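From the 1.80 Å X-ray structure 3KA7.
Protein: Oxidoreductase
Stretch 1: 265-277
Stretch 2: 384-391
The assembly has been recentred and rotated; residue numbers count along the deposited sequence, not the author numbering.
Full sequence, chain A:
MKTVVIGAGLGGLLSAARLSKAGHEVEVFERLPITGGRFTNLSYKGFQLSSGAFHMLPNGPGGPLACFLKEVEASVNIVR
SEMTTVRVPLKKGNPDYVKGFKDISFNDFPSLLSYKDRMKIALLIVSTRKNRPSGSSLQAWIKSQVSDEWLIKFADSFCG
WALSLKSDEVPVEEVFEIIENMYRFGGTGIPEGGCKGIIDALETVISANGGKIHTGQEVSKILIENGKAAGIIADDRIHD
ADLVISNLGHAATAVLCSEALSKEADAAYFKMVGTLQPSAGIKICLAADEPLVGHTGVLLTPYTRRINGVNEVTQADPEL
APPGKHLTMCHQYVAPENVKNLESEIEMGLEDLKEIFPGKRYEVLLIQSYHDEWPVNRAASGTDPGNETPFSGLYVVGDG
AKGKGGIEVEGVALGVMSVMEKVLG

Stretch 1 (265-277) ADAAYFKMVGTLQ
Stretch 2 384-391: DPGNETPF

The packing of a short helix against an irregular, proline-bearing segment in this oxidoreductase is a small apolar contact, held by side-chain packing and one CH-pi interaction, with no hydrogen bond between the two stretches. It illustrates how prolines can dock an irregular chain onto a helix without any pairing of backbones.

The first stretch is helical from Ala 267, with Asp 266 at the N-cap position, although its side chain makes no capping bond. Backbone hydrogen bonds of the i to i+4 kind begin with Phe 270 N to Asp 266 O at 3.0 Å and include Val 273 N to Tyr 269 O at 2.9 Å. Near the end of the stretch Thr 275, with chi1 in p, turns its OG1 back to Met 272 O at 2.9 Å; Leu 276 has phi/psi of -58/128. The second stretch has no regular structure, and Pro 385 (-86/178) and Thr 389 (-133/179) are extended. The chains run in opposite senses: Asp 266 lies nearest Pro 390 (CA to CA 6.9 Å), Met 272 nearest Pro 385 (CA to CA 7.9 Å), and Leu 276 nearest Asp 384 (CA to CA 7.9 Å). Tyr 269 and Met 272, about one turn apart on the helix, both point toward the second stretch, with Asp 266 before the helix and Leu 276 near the end of the stretch adding contacts.

The main element is Tyr 269, with chi1 t (-166°) and chi2 70°. Pro 390 lies over one face of its ring, CD being 3.5 Å from the centroid and only 4° off the normal, while CG is 3.5 Å from Tyr 269 CG. Proline suits this place because its compact ring offers C-H groups to the aromatic face. Tyr 269 OH reaches 3.8 Å from Thr 389 CG2, a methyl contact, while its polar needs are met elsewhere in the structure. Thr 389, chi1 p, accepts a hydrogen bond at OG1 from Phe 391 N at 3.2 Å, a bond that spans Pro 390. Asp 266 (chi1 m), pointing toward the second stretch, brings OD1 to 3.4 Å from Pro 390 CB.

The other proline, Pro 385, packs near the far end of stretch 1. Met 272, present as selenomethionine, with chi1 t and chi2 m, brings CE to 3.4 Å from Pro 385 CB, its flexible chain fitting the rigid ring. Leu 276 (m, t) starts sideways but brings CD2 to 3.9 Å from Pro 385 CD. Altogether 323 Å² is buried, with Pro 390, Tyr 269 and Pro 385 contributing most.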

# COMPACT_ATOMS: atom_id res chain seq x y z
N ALA A 265 -5.64 -18.42 27.79
CA ALA A 265 -6.55 -17.28 27.90
C ALA A 265 -6.63 -16.49 26.59
O ALA A 265 -7.67 -15.90 26.29
CB ALA A 265 -6.13 -16.37 29.04
N ASP A 266 -5.55 -16.49 25.82
CA ASP A 266 -5.50 -15.70 24.58
C ASP A 266 -5.51 -16.56 23.32
O ASP A 266 -4.99 -16.15 22.27
CB ASP A 266 -4.28 -14.78 24.58
CG ASP A 266 -4.22 -13.89 25.82
OD1 ASP A 266 -5.23 -13.21 26.11
OD2 ASP A 266 -3.18 -13.89 26.50
N ALA A 267 -6.10 -17.75 23.42
CA ALA A 267 -6.13 -18.70 22.30
C ALA A 267 -6.64 -18.08 21.00
O ALA A 267 -6.07 -18.31 19.93
CB ALA A 267 -6.97 -19.93 22.66
N ALA A 268 -7.69 -17.28 21.08
CA ALA A 268 -8.24 -16.66 19.86
C ALA A 268 -7.24 -15.73 19.18
O ALA A 268 -7.12 -15.73 17.95
CB ALA A 268 -9.53 -15.93 20.16
N TYR A 269 -6.50 -14.97 19.98
CA TYR A 269 -5.46 -14.08 19.47
C TYR A 269 -4.29 -14.84 18.83
O TYR A 269 -3.80 -14.45 17.77
CB TYR A 269 -4.95 -13.13 20.57
CG TYR A 269 -4.12 -11.98 20.04
CD1 TYR A 269 -4.70 -10.96 19.29
CD2 TYR A 269 -2.75 -11.92 20.27
CE1 TYR A 269 -3.94 -9.91 18.80
CE2 TYR A 269 -1.98 -10.88 19.78
CZ TYR A 269 -2.58 -9.87 19.05
OH TYR A 269 -1.81 -8.83 18.56
N PHE A 270 -3.85 -15.93 19.47
CA PHE A 270 -2.82 -16.78 18.88
C PHE A 270 -3.26 -17.33 17.52
O PHE A 270 -2.47 -17.37 16.57
CB PHE A 270 -2.46 -17.94 19.81
CG PHE A 270 -1.41 -17.61 20.83
CD1 PHE A 270 -0.07 -17.82 20.55
CD2 PHE A 270 -1.75 -17.10 22.07
CE1 PHE A 270 0.91 -17.52 21.48
CE2 PHE A 270 -0.78 -16.79 23.01
CZ PHE A 270 0.55 -17.01 22.72
N LYS A 271 -4.52 -17.75 17.43
CA LYS A 271 -5.04 -18.34 16.21
C LYS A 271 -5.06 -17.30 15.11
O LYS A 271 -4.66 -17.57 13.97
CB LYS A 271 -6.45 -18.88 16.43
CG LYS A 271 -6.98 -19.64 15.22
CD LYS A 271 -8.35 -20.24 15.54
CE LYS A 271 -8.64 -21.46 14.67
NZ LYS A 271 -8.73 -21.14 13.23
N MSE A 272 -5.50 -16.10 15.47
CA MSE A 272 -5.58 -14.98 14.55
C MSE A 272 -4.19 -14.64 14.00
O MSE A 272 -4.01 -14.52 12.79
CB MSE A 272 -6.17 -13.77 15.29
CG MSE A 272 -6.45 -12.56 14.42
SE MSE A 272 -4.84 -11.56 13.97
CE MSE A 272 -5.18 -11.74 12.05
N VAL A 273 -3.23 -14.50 14.90
CA VAL A 273 -1.86 -14.15 14.52
C VAL A 273 -1.28 -15.22 13.60
O VAL A 273 -0.59 -14.91 12.63
CB VAL A 273 -0.95 -13.97 15.75
CG1 VAL A 273 0.50 -13.79 15.32
CG2 VAL A 273 -1.43 -12.79 16.58
N GLY A 274 -1.57 -16.48 13.89
CA GLY A 274 -1.13 -17.58 13.04
C GLY A 274 -1.73 -17.58 11.63
O GLY A 274 -1.18 -18.21 10.72
N THR A 275 -2.84 -16.88 11.42
CA THR A 275 -3.46 -16.83 10.09
C THR A 275 -2.97 -15.68 9.20
O THR A 275 -3.15 -15.71 7.98
CB THR A 275 -5.00 -16.78 10.16
OG1 THR A 275 -5.43 -15.45 10.49
CG2 THR A 275 -5.54 -17.79 11.18
N LEU A 276 -2.36 -14.67 9.80
CA LEU A 276 -1.93 -13.48 9.04
C LEU A 276 -0.98 -13.85 7.91
O LEU A 276 0.03 -14.51 8.13
CB LEU A 276 -1.24 -12.48 9.96
CG LEU A 276 -2.18 -11.86 10.98
CD1 LEU A 276 -1.39 -11.24 12.14
CD2 LEU A 276 -3.03 -10.81 10.29
N GLN A 277 -1.30 -13.38 6.71
CA GLN A 277 -0.52 -13.68 5.54
C GLN A 277 -0.10 -12.39 4.82
O GLN A 277 -0.95 -11.69 4.28
CB GLN A 277 -1.36 -14.53 4.58
CG GLN A 277 -0.67 -14.81 3.26
CD GLN A 277 0.62 -15.57 3.42
OE1 GLN A 277 0.64 -16.71 3.92
NE2 GLN A 277 1.73 -14.97 2.99
N ASP A 384 -7.44 -8.10 6.78
CA ASP A 384 -6.98 -7.43 8.00
C ASP A 384 -7.83 -7.72 9.21
O ASP A 384 -9.07 -7.75 9.12
CB ASP A 384 -6.87 -5.92 7.79
CG ASP A 384 -5.86 -5.57 6.76
OD1 ASP A 384 -4.81 -4.99 7.12
OD2 ASP A 384 -6.11 -5.91 5.58
N PRO A 385 -7.17 -7.91 10.36
CA PRO A 385 -7.84 -8.04 11.63
C PRO A 385 -8.03 -6.63 12.16
O PRO A 385 -7.62 -5.67 11.52
CB PRO A 385 -6.79 -8.76 12.47
CG PRO A 385 -5.52 -8.17 11.99
CD PRO A 385 -5.71 -7.95 10.51
N GLY A 386 -8.66 -6.50 13.32
CA GLY A 386 -8.80 -5.19 13.93
C GLY A 386 -7.50 -4.66 14.50
O GLY A 386 -6.43 -5.24 14.28
N ASN A 387 -7.58 -3.56 15.24
CA ASN A 387 -6.38 -2.93 15.79
C ASN A 387 -6.19 -3.24 17.26
O ASN A 387 -5.23 -2.75 17.86
CB ASN A 387 -6.45 -1.41 15.65
CG ASN A 387 -6.75 -0.98 14.27
OD1 ASN A 387 -5.86 -0.96 13.41
ND2 ASN A 387 -8.02 -0.61 14.02
N GLU A 388 -7.08 -4.02 17.86
CA GLU A 388 -6.97 -4.30 19.29
C GLU A 388 -6.14 -5.54 19.58
O GLU A 388 -5.92 -6.37 18.70
CB GLU A 388 -8.36 -4.44 19.92
CG GLU A 388 -9.18 -3.16 19.75
CD GLU A 388 -10.47 -3.14 20.54
OE1 GLU A 388 -10.88 -4.19 21.09
OE2 GLU A 388 -11.08 -2.06 20.61
N THR A 389 -5.71 -5.67 20.83
CA THR A 389 -4.93 -6.81 21.29
C THR A 389 -5.55 -7.28 22.59
O THR A 389 -6.53 -6.68 23.07
CB THR A 389 -3.45 -6.43 21.52
OG1 THR A 389 -3.33 -5.60 22.70
CG2 THR A 389 -2.88 -5.67 20.31
N PRO A 390 -5.00 -8.35 23.17
CA PRO A 390 -5.51 -8.85 24.45
C PRO A 390 -5.29 -7.89 25.61
O PRO A 390 -5.83 -8.11 26.70
CB PRO A 390 -4.69 -10.14 24.67
CG PRO A 390 -4.33 -10.58 23.29
CD PRO A 390 -4.07 -9.30 22.54
N PHE A 391 -4.52 -6.83 25.39
CA PHE A 391 -4.11 -5.95 26.47
C PHE A 391 -4.69 -4.56 26.33
O PHE A 391 -4.57 -3.92 25.27
CB PHE A 391 -2.58 -5.89 26.55
CG PHE A 391 -1.92 -7.23 26.60
CD1 PHE A 391 -2.04 -8.04 27.73
CD2 PHE A 391 -1.20 -7.71 25.51
CE1 PHE A 391 -1.44 -9.30 27.77
CE2 PHE A 391 -0.59 -8.97 25.55
CZ PHE A 391 -0.71 -9.76 26.68